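Local structure of TbpB (Actinobacillus pleuropneumoniae, 3HOL) at residues M24-G29 against G304-L309; E407-F412 against N416-L421. The protein binds host transferrin as the lipoprotein part of the bacterial transferrin receptor and so probably helps the pathogen acquire iron. All blocks are in the same frame, centred on the assembly; numbering follows the deposited sequence.

Contact 1. Residues M24-G29 against G304-L309; sequences MEPALG and GKKIKL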
ATOM      1  N   MET A  24      10.697  -0.085   9.448  1.00 16.09           N
ATOM      2  CA  MET A  24      10.298   0.878   8.436  1.00 15.27           C
ATOM      3  C   MET A  24       9.500   0.260   7.270  1.00 13.71           C
ATOM      4  O   MET A  24       9.248   0.933   6.274  1.00 14.39           O
ATOM      5  CB  MET A  24      11.526   1.656   7.943  1.00 14.04           C
ATOM      6  CG  MET A  24      12.341   2.343   9.089  1.00 18.11           C
ATOM      7  SD  MET A  24      11.243   3.390  10.102  1.00 21.18           S
ATOM      8  CE  MET A  24      11.278   4.898   9.184  1.00 13.97           C
ATOM      9  N   GLU A  25       9.147  -1.015   7.381  1.00 13.62           N
ATOM     10  CA  GLU A  25       8.359  -1.692   6.345  1.00 13.30           C
ATOM     11  C   GLU A  25       6.903  -1.219   6.406  1.00 11.59           C
ATOM     12  O   GLU A  25       6.349  -1.095   7.491  1.00 11.61           O
ATOM     13  CB  GLU A  25       8.439  -3.225   6.508  1.00 15.41           C
ATOM     14  CG  GLU A  25       9.837  -3.827   6.112  1.00 21.64           C
ATOM     15  CD  GLU A  25      10.086  -3.867   4.585  1.00 29.00           C
ATOM     16  OE1 GLU A  25       9.119  -3.663   3.808  1.00 28.86           O
ATOM     17  OE2 GLU A  25      11.258  -4.097   4.146  1.00 32.08           O
ATOM     18  N   PRO A  26       6.270  -0.954   5.234  1.00 10.55           N
ATOM     19  CA  PRO A  26       4.874  -0.559   5.216  1.00  9.25           C
ATOM     20  C   PRO A  26       3.981  -1.746   5.544  1.00  8.76           C
ATOM     21  O   PRO A  26       4.335  -2.896   5.246  1.00  7.57           O
ATOM     22  CB  PRO A  26       4.672  -0.079   3.762  1.00  9.91           C
ATOM     23  CG  PRO A  26       5.641  -0.929   2.991  1.00 10.90           C
ATOM     24  CD  PRO A  26       6.863  -0.898   3.894  1.00  9.58           C
ATOM     25  N   ALA A  27       2.844  -1.491   6.192  1.00  7.29           N
ATOM     26  CA  ALA A  27       1.848  -2.554   6.409  1.00  8.09           C
ATOM     27  C   ALA A  27       0.478  -1.920   6.601  1.00  7.82           C
ATOM     28  O   ALA A  27       0.429  -0.725   6.839  1.00  7.73           O
ATOM     29  CB  ALA A  27       2.206  -3.332   7.663  1.00  8.29           C
ATOM     30  N   LEU A  28      -0.622  -2.688   6.543  1.00  6.75           N
ATOM     31  CA  LEU A  28      -1.917  -2.066   6.819  1.00  8.19           C
ATOM     32  C   LEU A  28      -1.890  -1.469   8.214  1.00  7.35           C
ATOM     33  O   LEU A  28      -2.512  -0.430   8.469  1.00  8.05           O
ATOM     34  CB  LEU A  28      -3.106  -3.032   6.632  1.00  8.27           C
ATOM     35  CG  LEU A  28      -3.361  -3.472   5.180  1.00  9.49           C
ATOM     36  CD1 LEU A  28      -4.621  -4.354   5.112  1.00 12.04           C
ATOM     37  CD2 LEU A  28      -3.518  -2.259   4.254  1.00  7.46           C
ATOM     38  N   GLY A  29      -1.201  -2.149   9.128  1.00  7.49           N
ATOM     39  CA  GLY A  29      -1.168  -1.700  10.521  1.00  7.79           C
ATOM     40  C   GLY A  29      -0.161  -2.477  11.351  1.00  8.63           C
ATOM     41  O   GLY A  29       0.489  -3.406  10.841  1.00  8.58           O
ATOM     42  N   GLY A 304      -3.649 -10.715   2.005  1.00 25.76           N
ATOM     43  CA  GLY A 304      -2.866 -10.245   3.146  1.00 26.38           C
ATOM     44  C   GLY A 304      -1.379 -10.543   3.094  1.00 26.97           C
ATOM     45  O   GLY A 304      -0.597  -9.881   3.784  1.00 27.22           O
ATOM     46  N   LYS A 305      -0.969 -11.518   2.280  1.00 27.01           N
ATOM     47  CA  LYS A 305       0.447 -11.951   2.241  1.00 27.17           C
ATOM     48  C   LYS A 305       1.248 -11.322   1.076  1.00 26.77           C
ATOM     49  O   LYS A 305       0.780 -11.290  -0.072  1.00 26.22           O
ATOM     50  CB  LYS A 305       0.530 -13.484   2.200  1.00 27.27           C
ATOM     51  CG  LYS A 305       1.970 -14.101   2.222  1.00 29.73           C
ATOM     52  CD  LYS A 305       1.929 -15.586   2.665  1.00 31.79           C
ATOM     53  CE  LYS A 305       3.285 -16.296   2.559  1.00 34.54           C
ATOM     54  NZ  LYS A 305       4.310 -15.846   3.561  1.00 34.63           N
ATOM     55  N   LYS A 306       2.447 -10.834   1.392  1.00 25.90           N
ATOM     56  CA  LYS A 306       3.323 -10.183   0.431  1.00 25.97           C
ATOM     57  C   LYS A 306       4.059 -11.202  -0.444  1.00 26.31           C
ATOM     58  O   LYS A 306       4.722 -12.106   0.081  1.00 26.52           O
ATOM     59  CB  LYS A 306       4.350  -9.297   1.155  1.00 26.00           C
ATOM     60  CG  LYS A 306       3.794  -7.944   1.653  1.00 25.07           C
ATOM     61  CD  LYS A 306       4.803  -7.145   2.479  1.00 26.93           C
ATOM     62  CE  LYS A 306       4.204  -5.775   2.892  1.00 26.01           C
ATOM     63  NZ  LYS A 306       5.195  -4.892   3.587  1.00 26.57           N
ATOM     64  N   ILE A 307       3.963 -11.045  -1.758  1.00 25.14           N
ATOM     65  CA  ILE A 307       4.765 -11.821  -2.708  1.00 25.30           C
ATOM     66  C   ILE A 307       5.777 -10.876  -3.367  1.00 25.23           C
ATOM     67  O   ILE A 307       5.386  -9.852  -3.928  1.00 23.67           O
ATOM     68  CB  ILE A 307       3.880 -12.507  -3.781  1.00 25.60           C
ATOM     69  CG1 ILE A 307       2.744 -13.297  -3.117  1.00 25.64           C
ATOM     70  CG2 ILE A 307       4.709 -13.393  -4.691  1.00 25.71           C
ATOM     71  CD1 ILE A 307       1.778 -13.975  -4.093  1.00 26.64           C
ATOM     72  N   LYS A 308       7.070 -11.183  -3.238  1.00 25.26           N
ATOM     73  CA  LYS A 308       8.101 -10.364  -3.885  1.00 26.62           C
ATOM     74  C   LYS A 308       8.294 -10.867  -5.316  1.00 26.68           C
ATOM     75  O   LYS A 308       8.664 -12.021  -5.549  1.00 26.53           O
ATOM     76  CB  LYS A 308       9.431 -10.369  -3.106  1.00 27.38           C
ATOM     77  CG  LYS A 308       9.353  -9.936  -1.633  1.00 31.09           C
ATOM     78  CD  LYS A 308       9.708  -8.422  -1.431  1.00 37.26           C
ATOM     79  CE  LYS A 308       9.527  -7.930   0.046  1.00 38.44           C
ATOM     80  NZ  LYS A 308       8.156  -7.389   0.420  1.00 37.45           N
ATOM     81  N   LEU A 309       8.001 -10.003  -6.273  1.00 26.46           N
ATOM     82  CA  LEU A 309       8.095 -10.342  -7.676  1.00 26.25           C
ATOM     83  C   LEU A 309       9.514 -10.066  -8.162  1.00 27.79           C
ATOM     84  O   LEU A 309       9.816  -9.017  -8.684  1.00 27.90           O
ATOM     85  CB  LEU A 309       7.044  -9.560  -8.486  1.00 25.09           C
ATOM     86  CG  LEU A 309       5.593  -9.757  -8.029  1.00 22.49           C
ATOM     87  CD1 LEU A 309       4.574  -9.032  -8.901  1.00 18.25           C
ATOM     88  CD2 LEU A 309       5.242 -11.248  -7.984  1.00 20.44           C
TER

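Contact 2. Residues E407-F412 against N416-L421; sequences EFDVDF and NLSGKL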
ATOM      1  N   GLU A 407       2.531  -2.984 -29.230  1.00 20.15           N
ATOM      2  CA  GLU A 407       3.257  -1.834 -29.769  1.00 21.11           C
ATOM      3  C   GLU A 407       2.395  -0.627 -29.558  1.00 21.13           C
ATOM      4  O   GLU A 407       1.176  -0.708 -29.687  1.00 21.20           O
ATOM      5  CB  GLU A 407       3.481  -1.972 -31.280  1.00 22.30           C
ATOM      6  CG  GLU A 407       4.131  -3.281 -31.680  1.00 26.01           C
ATOM      7  CD  GLU A 407       4.258  -3.453 -33.206  1.00 31.21           C
ATOM      8  OE1 GLU A 407       3.569  -2.729 -33.971  1.00 30.69           O
ATOM      9  OE2 GLU A 407       5.030  -4.356 -33.597  1.00 33.22           O
ATOM     10  N   PHE A 408       3.030   0.502 -29.276  1.00 21.01           N
ATOM     11  CA  PHE A 408       2.337   1.767 -29.068  1.00 21.74           C
ATOM     12  C   PHE A 408       3.143   2.900 -29.674  1.00 22.41           C
ATOM     13  O   PHE A 408       4.387   2.895 -29.598  1.00 23.57           O
ATOM     14  CB  PHE A 408       2.131   2.024 -27.557  1.00 20.88           C
ATOM     15  CG  PHE A 408       1.423   0.912 -26.863  1.00 20.98           C
ATOM     16  CD1 PHE A 408       0.042   0.943 -26.724  1.00 20.00           C
ATOM     17  CD2 PHE A 408       2.129  -0.186 -26.379  1.00 21.60           C
ATOM     18  CE1 PHE A 408      -0.618  -0.082 -26.118  1.00 20.47           C
ATOM     19  CE2 PHE A 408       1.473  -1.240 -25.744  1.00 20.46           C
ATOM     20  CZ  PHE A 408       0.088  -1.191 -25.628  1.00 21.77           C
ATOM     21  N   ASP A 409       2.429   3.825 -30.314  1.00 22.82           N
ATOM     22  CA  ASP A 409       2.987   5.107 -30.739  1.00 23.68           C
ATOM     23  C   ASP A 409       2.487   6.136 -29.766  1.00 23.50           C
ATOM     24  O   ASP A 409       1.287   6.236 -29.524  1.00 22.42           O
ATOM     25  CB  ASP A 409       2.524   5.510 -32.136  1.00 24.15           C
ATOM     26  CG  ASP A 409       2.932   4.514 -33.199  1.00 26.24           C
ATOM     27  OD1 ASP A 409       3.719   3.592 -32.914  1.00 29.97           O
ATOM     28  OD2 ASP A 409       2.433   4.658 -34.329  1.00 31.98           O
ATOM     29  N   VAL A 410       3.428   6.890 -29.208  1.00 23.95           N
ATOM     30  CA  VAL A 410       3.118   7.846 -28.168  1.00 24.72           C
ATOM     31  C   VAL A 410       3.596   9.214 -28.635  1.00 25.19           C
ATOM     32  O   VAL A 410       4.779   9.410 -28.946  1.00 25.08           O
ATOM     33  CB  VAL A 410       3.799   7.455 -26.810  1.00 24.75           C
ATOM     34  CG1 VAL A 410       3.707   8.603 -25.796  1.00 24.11           C
ATOM     35  CG2 VAL A 410       3.198   6.169 -26.255  1.00 25.85           C
ATOM     36  N   ASP A 411       2.662  10.150 -28.661  1.00 25.66           N
ATOM     37  CA  ASP A 411       2.963  11.505 -29.045  1.00 26.36           C
ATOM     38  C   ASP A 411       2.706  12.369 -27.807  1.00 26.04           C
ATOM     39  O   ASP A 411       1.561  12.755 -27.534  1.00 26.53           O
ATOM     40  CB  ASP A 411       2.061  11.889 -30.216  1.00 25.96           C
ATOM     41  CG  ASP A 411       2.215  13.338 -30.627  1.00 28.46           C
ATOM     42  OD1 ASP A 411       3.004  14.051 -29.968  1.00 26.37           O
ATOM     43  OD2 ASP A 411       1.540  13.761 -31.607  1.00 29.23           O
ATOM     44  N   PHE A 412       3.760  12.644 -27.045  1.00 25.78           N
ATOM     45  CA  PHE A 412       3.626  13.518 -25.852  1.00 26.61           C
ATOM     46  C   PHE A 412       3.215  14.966 -26.183  1.00 27.34           C
ATOM     47  O   PHE A 412       2.455  15.604 -25.424  1.00 27.23           O
ATOM     48  CB  PHE A 412       4.905  13.505 -25.012  1.00 25.35           C
ATOM     49  CG  PHE A 412       5.162  12.190 -24.313  1.00 25.43           C
ATOM     50  CD1 PHE A 412       4.284  11.706 -23.342  1.00 25.52           C
ATOM     51  CD2 PHE A 412       6.291  11.440 -24.613  1.00 25.18           C
ATOM     52  CE1 PHE A 412       4.534  10.490 -22.686  1.00 23.73           C
ATOM     53  CE2 PHE A 412       6.540  10.225 -23.973  1.00 25.15           C
ATOM     54  CZ  PHE A 412       5.660   9.749 -23.009  1.00 24.41           C
ATOM     55  N   ASN A 416      -1.224  12.170 -27.333  1.00 25.06           N
ATOM     56  CA  ASN A 416      -1.893  11.082 -28.053  1.00 24.43           C
ATOM     57  C   ASN A 416      -1.162   9.789 -27.917  1.00 23.25           C
ATOM     58  O   ASN A 416       0.071   9.757 -27.912  1.00 23.76           O
ATOM     59  CB  ASN A 416      -1.976  11.386 -29.557  1.00 25.19           C
ATOM     60  CG  ASN A 416      -3.054  12.385 -29.901  1.00 26.34           C
ATOM     61  OD1 ASN A 416      -4.106  12.445 -29.258  1.00 27.42           O
ATOM     62  ND2 ASN A 416      -2.807  13.167 -30.944  1.00 28.45           N
ATOM     63  N   LEU A 417      -1.930   8.710 -27.849  1.00 22.23           N
ATOM     64  CA  LEU A 417      -1.368   7.375 -27.771  1.00 21.83           C
ATOM     65  C   LEU A 417      -2.258   6.477 -28.579  1.00 21.40           C
ATOM     66  O   LEU A 417      -3.482   6.582 -28.486  1.00 20.41           O
ATOM     67  CB  LEU A 417      -1.314   6.859 -26.302  1.00 21.91           C
ATOM     68  CG  LEU A 417      -0.863   5.409 -25.975  1.00 21.27           C
ATOM     69  CD1 LEU A 417      -0.277   5.321 -24.576  1.00 22.72           C
ATOM     70  CD2 LEU A 417      -1.942   4.331 -26.130  1.00 22.77           C
ATOM     71  N   SER A 418      -1.641   5.585 -29.353  1.00 22.28           N
ATOM     72  CA  SER A 418      -2.360   4.472 -29.974  1.00 22.10           C
ATOM     73  C   SER A 418      -1.571   3.170 -29.853  1.00 21.77           C
ATOM     74  O   SER A 418      -0.357   3.176 -29.627  1.00 22.51           O
ATOM     75  CB  SER A 418      -2.659   4.802 -31.437  1.00 23.55           C
ATOM     76  OG  SER A 418      -1.458   4.933 -32.160  1.00 24.33           O
ATOM     77  N   GLY A 419      -2.247   2.041 -29.988  1.00 20.98           N
ATOM     78  CA  GLY A 419      -1.581   0.794 -29.764  1.00 20.57           C
ATOM     79  C   GLY A 419      -2.145  -0.374 -30.526  1.00 20.00           C
ATOM     80  O   GLY A 419      -3.237  -0.293 -31.109  1.00 19.95           O
ATOM     81  N   LYS A 420      -1.373  -1.459 -30.513  1.00 19.60           N
ATOM     82  CA  LYS A 420      -1.715  -2.683 -31.189  1.00 19.91           C
ATOM     83  C   LYS A 420      -1.387  -3.843 -30.292  1.00 19.81           C
ATOM     84  O   LYS A 420      -0.302  -3.878 -29.703  1.00 20.58           O
ATOM     85  CB  LYS A 420      -0.889  -2.818 -32.479  1.00 20.21           C
ATOM     86  CG  LYS A 420      -1.182  -1.769 -33.550  1.00 22.26           C
ATOM     87  CD  LYS A 420      -0.115  -1.904 -34.680  1.00 26.27           C
ATOM     88  CE  LYS A 420      -0.592  -1.351 -36.015  1.00 30.20           C
ATOM     89  NZ  LYS A 420      -1.033   0.067 -35.875  1.00 35.05           N
ATOM     90  N   LEU A 421      -2.298  -4.812 -30.184  1.00 19.07           N
ATOM     91  CA  LEU A 421      -1.995  -5.996 -29.394  1.00 19.30           C
ATOM     92  C   LEU A 421      -2.209  -7.212 -30.252  1.00 19.42           C
ATOM     93  O   LEU A 421      -3.280  -7.347 -30.868  1.00 20.28           O
ATOM     94  CB  LEU A 421      -2.849  -6.069 -28.113  1.00 19.36           C
ATOM     95  CG  LEU A 421      -2.716  -4.875 -27.158  1.00 19.94           C
ATOM     96  CD1 LEU A 421      -3.789  -3.835 -27.457  1.00 20.18           C
ATOM     97  CD2 LEU A 421      -2.786  -5.324 -25.687  1.00 19.44           C
TER

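Contact 1. Residues M24-G29 against G304-L309
K306 reaches from strand 305-308 to the loop before strand 29-33 and hydrogen-bonds with its ammonium to the backbone carbonyl of P26, NZ to O at 2.7 Å. The approach to the carbonyl is fairly straight, with a C=O...N angle of 156°, and the nitrogen is tilted 19° from the carbonyl plane. Beyond CG every torsion of K306 is near 180°, and this stretched chain lets a residue of the strand span the gap to the loop. Its NZ also lies 4.0 Å from CG of the P26 ring. E25 OE1 is 4.1 Å from the same NZ, too far for a salt bridge, but the opposite charges probably attract. Strand 305-308 pairs with strand 299-302 in a small antiparallel hairpin of the C-lobe handle domain. The lysine thus ties this hairpin to the N-terminal part of the chain at the surface. On the loop side, P26 also packs on F294 and L20, and Y30 holds the carbonyl of E25 by a hydrogen bond. Further along the strand, K308 brings a second positive charge near the E25 carboxylate, NZ to OE1 at 5.1 Å, without contact.

Contact 2. Residues E407-F412 against N416-L421
E407-D411 and N416-L421 run antiparallel at 171° as the two arms of a beta hairpin, with axes 4.6 Å apart at closest. Three hydrogen-bonded pairs, E407 with K420, D409 with S418 and D411 with N416, give six backbone bonds. D411 N to N416 O is the shortest, at 2.7 Å, and nearly straight at 171°. F408 with G419 and V410 with L417 are the non-hydrogen-bonded pairs between them. The side chains of F408, V410 and L417 share one face. The F408 ring packs closely against the backbone of G419, with F408 CD1 3.4 Å from G419 CA. L417 branches to both neighbours: CD2 meets F408 CD1 at 4.0 Å, and CD1 meets V410 CG2 at the same distance. L417 CG is anti to its backbone N (chi1 175°), which carries the two methyls to the opposite strand. L484 of strand 483-492 touches all three side chains, as expected inside a beta barrel. The other face is polar. OE1 of E407 lies against CD of K420 at 3.8 Å, while its distance to NZ is 5.7 Å, so the aliphatic part of the lysine makes the contact. D411 OD1 takes the backbone N-H of N414 in the turn. The apolar face therefore joins the barrel interior. On the polar face D409 and N416 each bond to a lysine of a flanking strand: D409 OD1 forms a salt bridge with K377 of 375-387, and N416 OD1 accepts a hydrogen bond from K436 of 431-438.

Contact 1 and contact 2 are separate, with centres about 34 Å apart and nearest atoms about 19 Å apart. Both segments of contact 1 precede those of contact 2 in the chain. Contact 1 is long-range, with 274 residues between its segments. Contact 2 is local, with three residues between its segments. The first sits about 8 Å from the centre of the chain, measured from the centre of the contact, and joins the N-terminal part to the C-lobe handle region. The second lies about 29 Å from that centre, within the C-terminal barrel. Side-chain bonding marks the first, backbone bonding the second. Neither contact includes a ligand.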